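Local coordinates for rhamnonate dehydratase (Gibberella zeae PH-1, PDB 3FXG), which probably catalyses the magnesium-dependent dehydration of L-rhamnonate, as a lyase of the enolase superfamily, at residues G34-D39 and Y346-P351; Q115-S120 and L128-I133; V320-H325 and Q338-F343; D362-E367 and L387-A392. One frame throughout, in Å; residues are numbered along the deposited sequence.

In the fold
Contact 1 joins the two ends of a long chain loop. Contacts 2 and 3 both fall between its segments in sequence, and contact 4 follows it. Contact 2 pairs two helices of the N-terminal domain. Contact 3 joins two loop segments of the barrel domain, the second leading directly into strand 344-347. Contact 1 sets the end of that strand against helix 36-39. Contacts 1 and 2 lie on opposite sides of the chain's centre, their own centres 30 Å apart. Contacts 1 and 4 touch, Tyr346 OH lying 3.8 Å from Glu367 OE2. Contact 1 thus ties an early segment to the barrel, and contact 4 rests on strands 66-73 and 78-84 of the N-terminal sheet.

Contact 1. Residues G34-D39 and Y346-P351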
loop_
_atom_site.group_PDB
_atom_site.type_symbol
_atom_site.label_atom_id
_atom_site.label_comp_id
_atom_site.label_asym_id
_atom_site.label_seq_id
_atom_site.Cartn_x
_atom_site.Cartn_y
_atom_site.Cartn_z
ATOM N N GLY A 34 -47.837 17.622 3.533
ATOM C CA GLY A 34 -48.406 16.471 4.213
ATOM C C GLY A 34 -47.770 15.167 3.770
ATOM O O GLY A 34 -47.779 14.178 4.503
ATOM N N HIS A 35 -47.217 15.166 2.561
ATOM C CA HIS A 35 -46.569 13.981 2.012
ATOM C C HIS A 35 -45.375 13.636 2.898
ATOM O O HIS A 35 -44.580 14.515 3.252
ATOM C CB HIS A 35 -46.103 14.270 0.585
ATOM C CG HIS A 35 -45.921 13.046 -0.257
ATOM N ND1 HIS A 35 -45.049 12.031 0.078
ATOM C CD2 HIS A 35 -46.481 12.687 -1.437
ATOM C CE1 HIS A 35 -45.079 11.102 -0.861
ATOM N NE2 HIS A 35 -45.939 11.475 -1.791
ATOM N N TRP A 36 -45.252 12.364 3.261
ATOM C CA TRP A 36 -44.158 11.926 4.119
ATOM C C TRP A 36 -42.794 12.288 3.537
ATOM O O TRP A 36 -41.819 12.446 4.271
ATOM C CB TRP A 36 -44.219 10.409 4.349
ATOM C CG TRP A 36 -43.875 9.588 3.141
ATOM C CD1 TRP A 36 -44.730 9.161 2.165
ATOM C CD2 TRP A 36 -42.573 9.119 2.767
ATOM N NE1 TRP A 36 -44.041 8.455 1.207
ATOM C CE2 TRP A 36 -42.716 8.416 1.550
ATOM C CE3 TRP A 36 -41.297 9.227 3.342
ATOM C CZ2 TRP A 36 -41.630 7.821 0.893
ATOM C CZ3 TRP A 36 -40.215 8.636 2.687
ATOM C CH2 TRP A 36 -40.392 7.942 1.474
ATOM N N LEU A 37 -42.731 12.420 2.216
ATOM C CA LEU A 37 -41.479 12.750 1.548
ATOM C C LEU A 37 -40.909 14.096 1.968
ATOM O O LEU A 37 -39.702 14.325 1.852
ATOM C CB LEU A 37 -41.667 12.731 0.028
ATOM C CG LEU A 37 -41.582 11.364 -0.657
ATOM C CD1 LEU A 37 -41.932 11.503 -2.131
ATOM C CD2 LEU A 37 -40.174 10.803 -0.494
ATOM N N ILE A 38 -41.769 14.983 2.462
ATOM C CA ILE A 38 -41.318 16.308 2.870
ATOM C C ILE A 38 -41.724 16.739 4.277
ATOM O O ILE A 38 -41.107 17.642 4.843
ATOM C CB ILE A 38 -41.827 17.388 1.889
ATOM C CG1 ILE A 38 -43.358 17.353 1.832
ATOM C CG2 ILE A 38 -41.233 17.162 0.504
ATOM C CD1 ILE A 38 -43.972 18.433 0.953
ATOM N N ASP A 39 -42.739 16.100 4.853
ATOM C CA ASP A 39 -43.203 16.503 6.177
ATOM C C ASP A 39 -43.033 15.535 7.347
ATOM O O ASP A 39 -43.503 15.810 8.452
ATOM C CB ASP A 39 -44.666 16.940 6.078
ATOM C CG ASP A 39 -44.816 18.286 5.397
ATOM O OD1 ASP A 39 -45.929 18.612 4.938
ATOM O OD2 ASP A 39 -43.812 19.028 5.331
ATOM N N TYR A 346 -39.060 1.238 -5.454
ATOM C CA TYR A 346 -40.267 1.986 -5.747
ATOM C C TYR A 346 -40.464 2.892 -4.550
ATOM O O TYR A 346 -40.626 2.421 -3.424
ATOM C CB TYR A 346 -41.498 1.103 -5.915
ATOM C CG TYR A 346 -42.582 1.860 -6.646
ATOM C CD1 TYR A 346 -42.524 2.014 -8.031
ATOM C CD2 TYR A 346 -43.613 2.494 -5.954
ATOM C CE1 TYR A 346 -43.460 2.781 -8.715
ATOM C CE2 TYR A 346 -44.560 3.272 -6.629
ATOM C CZ TYR A 346 -44.473 3.407 -8.012
ATOM O OH TYR A 346 -45.389 4.162 -8.707
ATOM N N LEU A 347 -40.414 4.194 -4.799
ATOM C CA LEU A 347 -40.576 5.182 -3.745
ATOM C C LEU A 347 -42.064 5.407 -3.526
ATOM O O LEU A 347 -42.732 6.003 -4.370
ATOM C CB LEU A 347 -39.883 6.485 -4.158
ATOM C CG LEU A 347 -39.709 7.614 -3.139
ATOM C CD1 LEU A 347 -38.818 8.698 -3.738
ATOM C CD2 LEU A 347 -41.063 8.187 -2.752
ATOM N N ALA A 348 -42.582 4.917 -2.402
ATOM C CA ALA A 348 -44.000 5.073 -2.082
ATOM C C ALA A 348 -44.378 6.542 -2.214
ATOM O O ALA A 348 -43.954 7.378 -1.420
ATOM C CB ALA A 348 -44.280 4.585 -0.668
ATOM N N ASN A 349 -45.180 6.852 -3.223
ATOM C CA ASN A 349 -45.578 8.229 -3.459
ATOM C C ASN A 349 -46.929 8.599 -2.851
ATOM O O ASN A 349 -47.449 9.686 -3.097
ATOM C CB ASN A 349 -45.566 8.509 -4.958
ATOM C CG ASN A 349 -46.484 7.597 -5.718
ATOM O OD1 ASN A 349 -46.461 6.377 -5.532
ATOM N ND2 ASN A 349 -47.298 8.177 -6.588
ATOM N N SER A 350 -47.503 7.694 -2.066
ATOM C CA SER A 350 -48.764 7.990 -1.404
ATOM C C SER A 350 -48.368 8.805 -0.176
ATOM O O SER A 350 -47.370 8.505 0.476
ATOM C CB SER A 350 -49.477 6.700 -0.989
ATOM O OG SER A 350 -48.637 5.872 -0.207
ATOM N N PRO A 351 -49.137 9.851 0.151
ATOM C CA PRO A 351 -48.819 10.687 1.314
ATOM C C PRO A 351 -48.530 9.945 2.621
ATOM O O PRO A 351 -47.724 10.405 3.431
ATOM C CB PRO A 351 -50.027 11.620 1.413
ATOM C CG PRO A 351 -51.130 10.829 0.773
ATOM C CD PRO A 351 -50.444 10.219 -0.416
#
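His35 and Pro351 bring the backbones closest, 4.0 Å between CA atoms, where the two segments run in nearly opposite directions, 170° apart. Trp36 N donates to Pro351 O at 3.2 Å. The His35 ring lies with one face under Pro351, whose CA sits 4.0 Å above the ring centre in a CH-pi contact. Both ring nitrogens have partners. ND1 accepts from Leu37 N and caps the start of helix 36-39. NE2 gives a weak bond to Asn349 O, 2.7 Å away but bent to 135° at the hydrogen. Segment 346-351 leaves the C-terminal end of strand 344-347, which closes the barrel by pairing with strand 163-169. A segment from near the N-terminus thus packs at the C-terminal end of this strand, consistent with the capping loops of enolase superfamily relatives. The Leu347 side chain is about 8 Å from the bound magnesium ion. With CG between its backbone N and carbonyl carbon (chi1 71°), Trp36 starts its indole beside Pro351 O and presents an edge to the loop. NE1 donates in the ring plane to Ala348 O at 2.8 Å. CZ2 meets Leu347 CD2 at 3.7 Å. Leu37 and Leu347 approach tip to tip, with Leu37 CD1 and Leu347 CD2 tightly packed at 3.5 Å.

Contact 2. Residues Q115-S120 and L128-I133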
loop_
_atom_site.group_PDB
_atom_site.type_symbol
_atom_site.label_atom_id
_atom_site.label_comp_id
_atom_site.label_asym_id
_atom_site.label_seq_id
_atom_site.Cartn_x
_atom_site.Cartn_y
_atom_site.Cartn_z
ATOM N N GLN A 115 -20.444 14.836 -26.397
ATOM C CA GLN A 115 -20.423 16.248 -26.755
ATOM C C GLN A 115 -21.071 17.109 -25.674
ATOM O O GLN A 115 -20.493 18.096 -25.229
ATOM C CB GLN A 115 -21.119 16.473 -28.100
ATOM C CG GLN A 115 -20.395 15.813 -29.273
ATOM C CD GLN A 115 -21.007 16.161 -30.611
ATOM O OE1 GLN A 115 -22.228 16.257 -30.740
ATOM N NE2 GLN A 115 -20.161 16.337 -31.625
HETATM N N MSE A 116 -22.270 16.736 -25.242
HETATM C CA MSE A 116 -22.951 17.512 -24.218
HETATM C C MSE A 116 -22.177 17.509 -22.904
HETATM O O MSE A 116 -22.075 18.537 -22.234
HETATM C CB MSE A 116 -24.367 16.970 -23.987
HETATM C CG MSE A 116 -25.302 17.132 -25.182
HETATM SE SE MSE A 116 -27.133 16.677 -24.736
HETATM C CE MSE A 116 -27.023 14.754 -24.918
ATOM N N TYR A 117 -21.621 16.358 -22.538
ATOM C CA TYR A 117 -20.878 16.262 -21.285
ATOM C C TYR A 117 -19.561 17.033 -21.315
ATOM O O TYR A 117 -19.272 17.822 -20.417
ATOM C CB TYR A 117 -20.587 14.797 -20.939
ATOM C CG TYR A 117 -19.944 14.635 -19.578
ATOM C CD1 TYR A 117 -20.721 14.568 -18.421
ATOM C CD2 TYR A 117 -18.554 14.605 -19.441
ATOM C CE1 TYR A 117 -20.126 14.476 -17.154
ATOM C CE2 TYR A 117 -17.951 14.519 -18.185
ATOM C CZ TYR A 117 -18.743 14.453 -17.047
ATOM O OH TYR A 117 -18.151 14.360 -15.805
ATOM N N ARG A 118 -18.755 16.808 -22.346
ATOM C CA ARG A 118 -17.470 17.484 -22.423
ATOM C C ARG A 118 -17.586 18.979 -22.703
ATOM O O ARG A 118 -16.751 19.759 -22.256
ATOM C CB ARG A 118 -16.570 16.786 -23.456
ATOM C CG ARG A 118 -16.134 15.386 -23.000
ATOM C CD ARG A 118 -15.231 14.680 -24.007
ATOM N NE ARG A 118 -13.897 15.275 -24.127
ATOM C CZ ARG A 118 -12.922 15.155 -23.226
ATOM N NH1 ARG A 118 -13.111 14.462 -22.109
ATOM N NH2 ARG A 118 -11.734 15.699 -23.460
ATOM N N ALA A 119 -18.631 19.384 -23.419
ATOM C CA ALA A 119 -18.826 20.800 -23.718
ATOM C C ALA A 119 -19.332 21.578 -22.502
ATOM O O ALA A 119 -19.214 22.800 -22.452
ATOM C CB ALA A 119 -19.797 20.963 -24.879
ATOM N N SER A 120 -19.897 20.877 -21.522
ATOM C CA SER A 120 -20.407 21.539 -20.326
ATOM C C SER A 120 -19.553 21.269 -19.091
ATOM O O SER A 120 -19.938 21.621 -17.975
ATOM C CB SER A 120 -21.850 21.106 -20.048
ATOM O OG SER A 120 -21.939 19.706 -19.845
ATOM N N LEU A 128 -27.000 19.608 -11.464
ATOM C CA LEU A 128 -28.008 20.101 -12.406
ATOM C C LEU A 128 -27.714 19.979 -13.904
ATOM O O LEU A 128 -28.552 19.491 -14.664
ATOM C CB LEU A 128 -28.348 21.559 -12.069
ATOM C CG LEU A 128 -29.434 22.229 -12.916
ATOM C CD1 LEU A 128 -30.722 21.427 -12.841
ATOM C CD2 LEU A 128 -29.661 23.645 -12.419
ATOM N N PRO A 129 -26.536 20.431 -14.358
ATOM C CA PRO A 129 -26.233 20.327 -15.791
ATOM C C PRO A 129 -26.327 18.890 -16.300
ATOM O O PRO A 129 -26.790 18.640 -17.419
ATOM C CB PRO A 129 -24.808 20.873 -15.884
ATOM C CG PRO A 129 -24.741 21.839 -14.742
ATOM C CD PRO A 129 -25.433 21.083 -13.636
ATOM N N ILE A 130 -25.889 17.950 -15.470
ATOM C CA ILE A 130 -25.910 16.541 -15.832
ATOM C C ILE A 130 -27.345 16.017 -15.833
ATOM O O ILE A 130 -27.689 15.131 -16.611
ATOM C CB ILE A 130 -25.039 15.708 -14.861
ATOM C CG1 ILE A 130 -23.642 16.333 -14.760
ATOM C CG2 ILE A 130 -24.920 14.276 -15.357
ATOM C CD1 ILE A 130 -22.955 16.534 -16.107
ATOM N N ALA A 131 -28.179 16.568 -14.956
ATOM C CA ALA A 131 -29.577 16.168 -14.906
ATOM C C ALA A 131 -30.233 16.570 -16.237
ATOM O O ALA A 131 -31.071 15.845 -16.775
ATOM C CB ALA A 131 -30.282 16.857 -13.732
ATOM N N VAL A 132 -29.838 17.725 -16.769
ATOM C CA VAL A 132 -30.389 18.205 -18.037
ATOM C C VAL A 132 -30.010 17.238 -19.155
ATOM O O VAL A 132 -30.854 16.813 -19.949
ATOM C CB VAL A 132 -29.847 19.610 -18.389
ATOM C CG1 VAL A 132 -30.371 20.046 -19.752
ATOM C CG2 VAL A 132 -30.264 20.610 -17.313
ATOM N N ILE A 133 -28.730 16.890 -19.207
ATOM C CA ILE A 133 -28.247 15.968 -20.220
ATOM C C ILE A 133 -28.970 14.628 -20.100
ATOM O O ILE A 133 -29.305 14.008 -21.106
ATOM C CB ILE A 133 -26.725 15.742 -20.081
ATOM C CG1 ILE A 133 -25.984 17.056 -20.358
ATOM C CG2 ILE A 133 -26.266 14.651 -21.048
ATOM C CD1 ILE A 133 -24.482 16.978 -20.137
#
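Met116 and Ile133 lie alongside each other, their side chains running opposite ways. Met116 is a selenomethionine. Its CB lies 3.9 Å from Ile133 CD1, and a bend at chi3 (-82°) places CE 3.9 Å from Ile133 CG2. Ile133 is extended, with CD1 anti at chi2 (175°). That methyl reaches the backbone of the other helix and rests 3.6 Å from Met116 O. It also touches Ser120 OG at 3.7 Å. The hydroxyl turns back to its own helix and donates to Met116 O at 2.7 Å, so this polar pair is satisfied beneath an apolar methyl. Further along, Ile130 CD1 approaches the phenol ring of Tyr117 obliquely, 3.7 Å from Tyr117 CE1. The phenol oxygen lies beyond this contact and bonds to Asp254 of the second subunit. No hydrogen bond joins the two segments. Their axes run 10.3 Å apart at 165°, nearly antiparallel. Helix 86-101 packs on the same pair, with Phe97 on Met116 and Val93 on Val132. This is a helical hairpin with a short connection, part of the antiparallel helix bundle found in the N-terminal capping domain of enolase superfamily members.

Contact 3. Residues V320-H325 and Q338-F343; sequences VPVVPH and QPNTPF
Val322 and Asn340 join the seventh strand position of the (beta/alpha)7beta barrel to the segment leading into its eighth strand. Segment 320-325 holds the seventh position, bonded to Ile295 on its other neighbour, and 338-343 leads into strand 344-347. His325, at the far end, bonds through ND1 to Asp298, consistent with the His-Asp pair of mandelate racemase relatives. Two hydrogen bonds link the segments. Val322 N donates to Asn340 O at 2.9 Å, nearly along the C=O axis. Asn340 ND2 reaches back to Val320 O at 3.1 Å, with that oxygen in its amide plane. ND2 also bonds to Ala312 O, so two carbonyls hold the amide. Weaker CA-H...O contacts flank these bonds: Pro321 CA approaches Asn340 O at 3.3 Å, and Thr341 CA approaches Val322 O. Thr341 CG2 also lies 3.4 Å from Val322 O, while the Thr341 hydroxyl is bonded to Gln335 O. Apolar contacts make up the rest. Pro321 CB packs on Pro342 CD at 3.8 Å. Both Val323 methyls approach the Phe343 ring obliquely from the same side, CG1 3.7 Å from Phe343 CD1 and CG2 3.5 Å from Phe343 CE1.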
loop_
_atom_site.group_PDB
_atom_site.type_symbol
_atom_site.label_atom_id
_atom_site.label_comp_id
_atom_site.label_asym_id
_atom_site.label_seq_id
_atom_site.Cartn_x
_atom_site.Cartn_y
_atom_site.Cartn_z
ATOM N N VAL A 320 -20.649 -6.046 -8.977
ATOM C CA VAL A 320 -21.288 -5.127 -8.044
ATOM C C VAL A 320 -22.663 -4.818 -8.626
ATOM O O VAL A 320 -22.774 -4.313 -9.742
ATOM C CB VAL A 320 -20.498 -3.809 -7.894
ATOM C CG1 VAL A 320 -21.324 -2.791 -7.109
ATOM C CG2 VAL A 320 -19.178 -4.068 -7.173
ATOM N N PRO A 321 -23.734 -5.136 -7.882
ATOM C CA PRO A 321 -25.069 -4.853 -8.410
ATOM C C PRO A 321 -25.387 -3.367 -8.512
ATOM O O PRO A 321 -24.906 -2.555 -7.717
ATOM C CB PRO A 321 -25.991 -5.576 -7.430
ATOM C CG PRO A 321 -25.229 -5.521 -6.146
ATOM C CD PRO A 321 -23.814 -5.831 -6.585
ATOM N N VAL A 322 -26.194 -3.028 -9.512
ATOM C CA VAL A 322 -26.629 -1.660 -9.737
ATOM C C VAL A 322 -28.143 -1.662 -9.554
ATOM O O VAL A 322 -28.855 -2.357 -10.277
ATOM C CB VAL A 322 -26.306 -1.184 -11.178
ATOM C CG1 VAL A 322 -26.813 0.233 -11.377
ATOM C CG2 VAL A 322 -24.804 -1.242 -11.432
ATOM N N VAL A 323 -28.622 -0.908 -8.571
ATOM C CA VAL A 323 -30.053 -0.800 -8.295
ATOM C C VAL A 323 -30.337 0.698 -8.273
ATOM O O VAL A 323 -30.214 1.347 -7.238
ATOM C CB VAL A 323 -30.414 -1.413 -6.925
ATOM C CG1 VAL A 323 -31.915 -1.284 -6.668
ATOM C CG2 VAL A 323 -29.996 -2.881 -6.884
ATOM N N PRO A 324 -30.704 1.269 -9.431
ATOM C CA PRO A 324 -30.991 2.700 -9.528
ATOM C C PRO A 324 -32.037 3.234 -8.559
ATOM O O PRO A 324 -32.882 2.496 -8.053
ATOM C CB PRO A 324 -31.384 2.880 -10.997
ATOM C CG PRO A 324 -31.883 1.533 -11.396
ATOM C CD PRO A 324 -30.928 0.600 -10.722
ATOM N N HIS A 325 -31.951 4.533 -8.300
ATOM C CA HIS A 325 -32.863 5.217 -7.393
ATOM C C HIS A 325 -34.179 5.550 -8.084
ATOM O O HIS A 325 -34.206 6.359 -9.011
ATOM C CB HIS A 325 -32.185 6.493 -6.876
ATOM C CG HIS A 325 -33.116 7.445 -6.191
ATOM N ND1 HIS A 325 -33.931 8.315 -6.883
ATOM C CD2 HIS A 325 -33.362 7.661 -4.877
ATOM C CE1 HIS A 325 -34.639 9.027 -6.024
ATOM N NE2 HIS A 325 -34.313 8.650 -4.800
ATOM N N GLN A 338 -29.995 -5.866 -17.795
ATOM C CA GLN A 338 -28.586 -6.094 -17.498
ATOM C C GLN A 338 -28.300 -7.342 -16.667
ATOM O O GLN A 338 -29.194 -7.908 -16.033
ATOM C CB GLN A 338 -28.007 -4.859 -16.799
ATOM C CG GLN A 338 -28.255 -3.555 -17.550
ATOM C CD GLN A 338 -27.591 -3.522 -18.917
ATOM O OE1 GLN A 338 -28.262 -3.442 -19.947
ATOM N NE2 GLN A 338 -26.268 -3.583 -18.931
ATOM N N PRO A 339 -27.039 -7.800 -16.673
ATOM C CA PRO A 339 -26.689 -8.989 -15.899
ATOM C C PRO A 339 -26.543 -8.726 -14.403
ATOM O O PRO A 339 -26.693 -9.644 -13.596
ATOM C CB PRO A 339 -25.375 -9.437 -16.538
ATOM C CG PRO A 339 -24.757 -8.137 -16.962
ATOM C CD PRO A 339 -25.932 -7.409 -17.568
ATOM N N ASN A 340 -26.265 -7.477 -14.036
ATOM C CA ASN A 340 -26.060 -7.118 -12.632
ATOM C C ASN A 340 -27.049 -6.091 -12.070
ATOM O O ASN A 340 -26.662 -5.181 -11.337
ATOM C CB ASN A 340 -24.629 -6.602 -12.446
ATOM C CG ASN A 340 -24.352 -5.346 -13.254
ATOM O OD1 ASN A 340 -24.842 -5.196 -14.377
ATOM N ND2 ASN A 340 -23.546 -4.446 -12.697
ATOM N N THR A 341 -28.325 -6.248 -12.409
ATOM C CA THR A 341 -29.379 -5.347 -11.937
ATOM C C THR A 341 -30.491 -6.253 -11.408
ATOM O O THR A 341 -31.514 -6.446 -12.061
ATOM C CB THR A 341 -29.887 -4.470 -13.100
ATOM O OG1 THR A 341 -30.157 -5.293 -14.243
ATOM C CG2 THR A 341 -28.833 -3.436 -13.478
ATOM N N PRO A 342 -30.294 -6.807 -10.197
ATOM C CA PRO A 342 -31.172 -7.727 -9.462
ATOM C C PRO A 342 -32.604 -7.340 -9.109
ATOM O O PRO A 342 -33.494 -8.190 -9.113
ATOM C CB PRO A 342 -30.350 -8.055 -8.220
ATOM C CG PRO A 342 -29.667 -6.768 -7.944
ATOM C CD PRO A 342 -29.188 -6.357 -9.327
ATOM N N PHE A 343 -32.831 -6.078 -8.778
ATOM C CA PHE A 343 -34.173 -5.656 -8.418
ATOM C C PHE A 343 -34.347 -4.164 -8.569
ATOM O O PHE A 343 -33.438 -3.462 -9.010
ATOM C CB PHE A 343 -34.502 -6.105 -6.992
ATOM C CG PHE A 343 -33.391 -5.871 -6.009
ATOM C CD1 PHE A 343 -33.167 -4.606 -5.479
ATOM C CD2 PHE A 343 -32.558 -6.916 -5.626
ATOM C CE1 PHE A 343 -32.122 -4.385 -4.577
ATOM C CE2 PHE A 343 -31.511 -6.705 -4.726
ATOM C CZ PHE A 343 -31.296 -5.432 -4.203
#

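Contact 4. Residues D362-E367 and L387-A392; sequences DLFIDE and LTINPA
Phe364 has its ring between two leucines. Leu363 CG lies 3.8 Å above the centre of one face. Leu387 CB lies over the opposite face, offset toward the rim, and Leu387 CD1 follows at 3.7 Å from Phe364 CE2. The ring edge meets the backbone of Thr388 and Ile389, and Ile389 CG1 touches CE1. The Asn390 amide is coplanar with its acceptor: ND2 donates to Asp362 O at 3.0 Å. Its OD1 accepts from Ala392 N and caps the start of the weakly bonded helix 391-394, so one side chain serves both a loop and a helix end. The backbones form a single antiparallel bridge, with Phe364 and Ile389 as a non-hydrogen-bonded pair. Asn390 N donates to Leu363 O at 2.8 Å, and Ile365 N to Thr388 O at 3.0 Å. These loops follow the last barrel strand and pack against the N-terminal sheet, with Phe80 on Phe364 and Leu68 on Ile389, so the bridge sits at the domain interface. In Asp366 a chi1 of 50° turns CG toward Thr388, and OD1 takes Thr388 N on its syn lone pair at 2.9 Å. Leu387 CD2 packs beside Glu367, whose carboxylate turns to Val359 N and Phe360 N.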
loop_
_atom_site.group_PDB
_atom_site.type_symbol
_atom_site.label_atom_id
_atom_site.label_comp_id
_atom_site.label_asym_id
_atom_site.label_seq_id
_atom_site.Cartn_x
_atom_site.Cartn_y
_atom_site.Cartn_z
ATOM N N ASP A 362 -49.901 12.630 -12.450
ATOM C CA ASP A 362 -50.847 12.632 -13.561
ATOM C C ASP A 362 -50.281 13.123 -14.892
ATOM O O ASP A 362 -51.035 13.421 -15.817
ATOM C CB ASP A 362 -52.084 13.456 -13.187
ATOM C CG ASP A 362 -51.787 14.940 -13.060
ATOM O OD1 ASP A 362 -50.601 15.310 -12.923
ATOM O OD2 ASP A 362 -52.748 15.738 -13.088
ATOM N N LEU A 363 -48.958 13.199 -14.996
ATOM C CA LEU A 363 -48.330 13.645 -16.237
ATOM C C LEU A 363 -48.604 12.628 -17.345
ATOM O O LEU A 363 -48.830 12.996 -18.497
ATOM C CB LEU A 363 -46.819 13.806 -16.048
ATOM C CG LEU A 363 -46.012 14.214 -17.287
ATOM C CD1 LEU A 363 -46.514 15.542 -17.823
ATOM C CD2 LEU A 363 -44.538 14.313 -16.925
ATOM N N PHE A 364 -48.579 11.349 -16.986
ATOM C CA PHE A 364 -48.824 10.269 -17.939
ATOM C C PHE A 364 -50.096 9.520 -17.555
ATOM O O PHE A 364 -50.536 9.585 -16.406
ATOM C CB PHE A 364 -47.631 9.309 -17.952
ATOM C CG PHE A 364 -46.317 9.989 -18.224
ATOM C CD1 PHE A 364 -46.080 10.606 -19.446
ATOM C CD2 PHE A 364 -45.331 10.041 -17.245
ATOM C CE1 PHE A 364 -44.877 11.266 -19.694
ATOM C CE2 PHE A 364 -44.123 10.701 -17.481
ATOM C CZ PHE A 364 -43.898 11.313 -18.707
ATOM N N ILE A 365 -50.680 8.803 -18.509
ATOM C CA ILE A 365 -51.911 8.065 -18.241
ATOM C C ILE A 365 -51.731 6.554 -18.112
ATOM O O ILE A 365 -52.645 5.855 -17.671
ATOM C CB ILE A 365 -52.958 8.308 -19.350
ATOM C CG1 ILE A 365 -52.443 7.760 -20.677
ATOM C CG2 ILE A 365 -53.250 9.791 -19.483
ATOM C CD1 ILE A 365 -53.375 8.003 -21.851
ATOM N N ASP A 366 -50.556 6.052 -18.483
ATOM C CA ASP A 366 -50.315 4.613 -18.447
ATOM C C ASP A 366 -49.002 4.154 -17.814
ATOM O O ASP A 366 -48.389 3.192 -18.281
ATOM C CB ASP A 366 -50.391 4.063 -19.870
ATOM C CG ASP A 366 -49.536 4.852 -20.841
ATOM O OD1 ASP A 366 -48.752 5.716 -20.383
ATOM O OD2 ASP A 366 -49.643 4.609 -22.062
ATOM N N GLU A 367 -48.569 4.822 -16.753
ATOM C CA GLU A 367 -47.331 4.428 -16.097
ATOM C C GLU A 367 -47.536 3.060 -15.445
ATOM O O GLU A 367 -48.493 2.862 -14.701
ATOM C CB GLU A 367 -46.953 5.457 -15.027
ATOM C CG GLU A 367 -45.569 5.264 -14.422
ATOM C CD GLU A 367 -45.326 6.166 -13.221
ATOM O OE1 GLU A 367 -45.525 7.396 -13.338
ATOM O OE2 GLU A 367 -44.932 5.643 -12.159
ATOM N N LEU A 387 -44.567 5.599 -22.115
ATOM C CA LEU A 387 -45.349 6.575 -21.368
ATOM C C LEU A 387 -46.100 7.505 -22.312
ATOM O O LEU A 387 -45.517 8.077 -23.228
ATOM C CB LEU A 387 -44.439 7.389 -20.447
ATOM C CG LEU A 387 -43.770 6.595 -19.324
ATOM C CD1 LEU A 387 -42.711 7.450 -18.648
ATOM C CD2 LEU A 387 -44.819 6.144 -18.321
ATOM N N THR A 388 -47.401 7.644 -22.081
ATOM C CA THR A 388 -48.232 8.500 -22.914
ATOM C C THR A 388 -48.690 9.711 -22.114
ATOM O O THR A 388 -49.309 9.578 -21.057
ATOM C CB THR A 388 -49.462 7.736 -23.425
ATOM O OG1 THR A 388 -50.256 7.317 -22.312
ATOM C CG2 THR A 388 -49.036 6.508 -24.199
ATOM N N ILE A 389 -48.377 10.895 -22.624
ATOM C CA ILE A 389 -48.737 12.131 -21.952
ATOM C C ILE A 389 -50.244 12.300 -21.797
ATOM O O ILE A 389 -51.015 12.090 -22.736
ATOM C CB ILE A 389 -48.153 13.349 -22.703
ATOM C CG1 ILE A 389 -46.624 13.280 -22.671
ATOM C CG2 ILE A 389 -48.642 14.644 -22.069
ATOM C CD1 ILE A 389 -45.933 14.404 -23.415
ATOM N N ASN A 390 -50.651 12.669 -20.590
ATOM C CA ASN A 390 -52.053 12.895 -20.270
ATOM C C ASN A 390 -52.481 14.213 -20.918
ATOM O O ASN A 390 -51.950 15.271 -20.589
ATOM C CB ASN A 390 -52.211 12.960 -18.747
ATOM C CG ASN A 390 -53.616 13.315 -18.314
ATOM O OD1 ASN A 390 -54.538 13.363 -19.124
ATOM N ND2 ASN A 390 -53.787 13.560 -17.020
ATOM N N PRO A 391 -53.441 14.163 -21.860
ATOM C CA PRO A 391 -53.925 15.365 -22.547
ATOM C C PRO A 391 -54.249 16.505 -21.588
ATOM O O PRO A 391 -53.974 17.670 -21.875
ATOM C CB PRO A 391 -55.163 14.862 -23.285
ATOM C CG PRO A 391 -54.790 13.457 -23.625
ATOM C CD PRO A 391 -54.170 12.969 -22.327
ATOM N N ALA A 392 -54.833 16.159 -20.445
ATOM C CA ALA A 392 -55.195 17.150 -19.440
ATOM C C ALA A 392 -53.949 17.772 -18.820
ATOM O O ALA A 392 -54.008 18.855 -18.239
ATOM C CB ALA A 392 -56.049 16.502 -18.356
#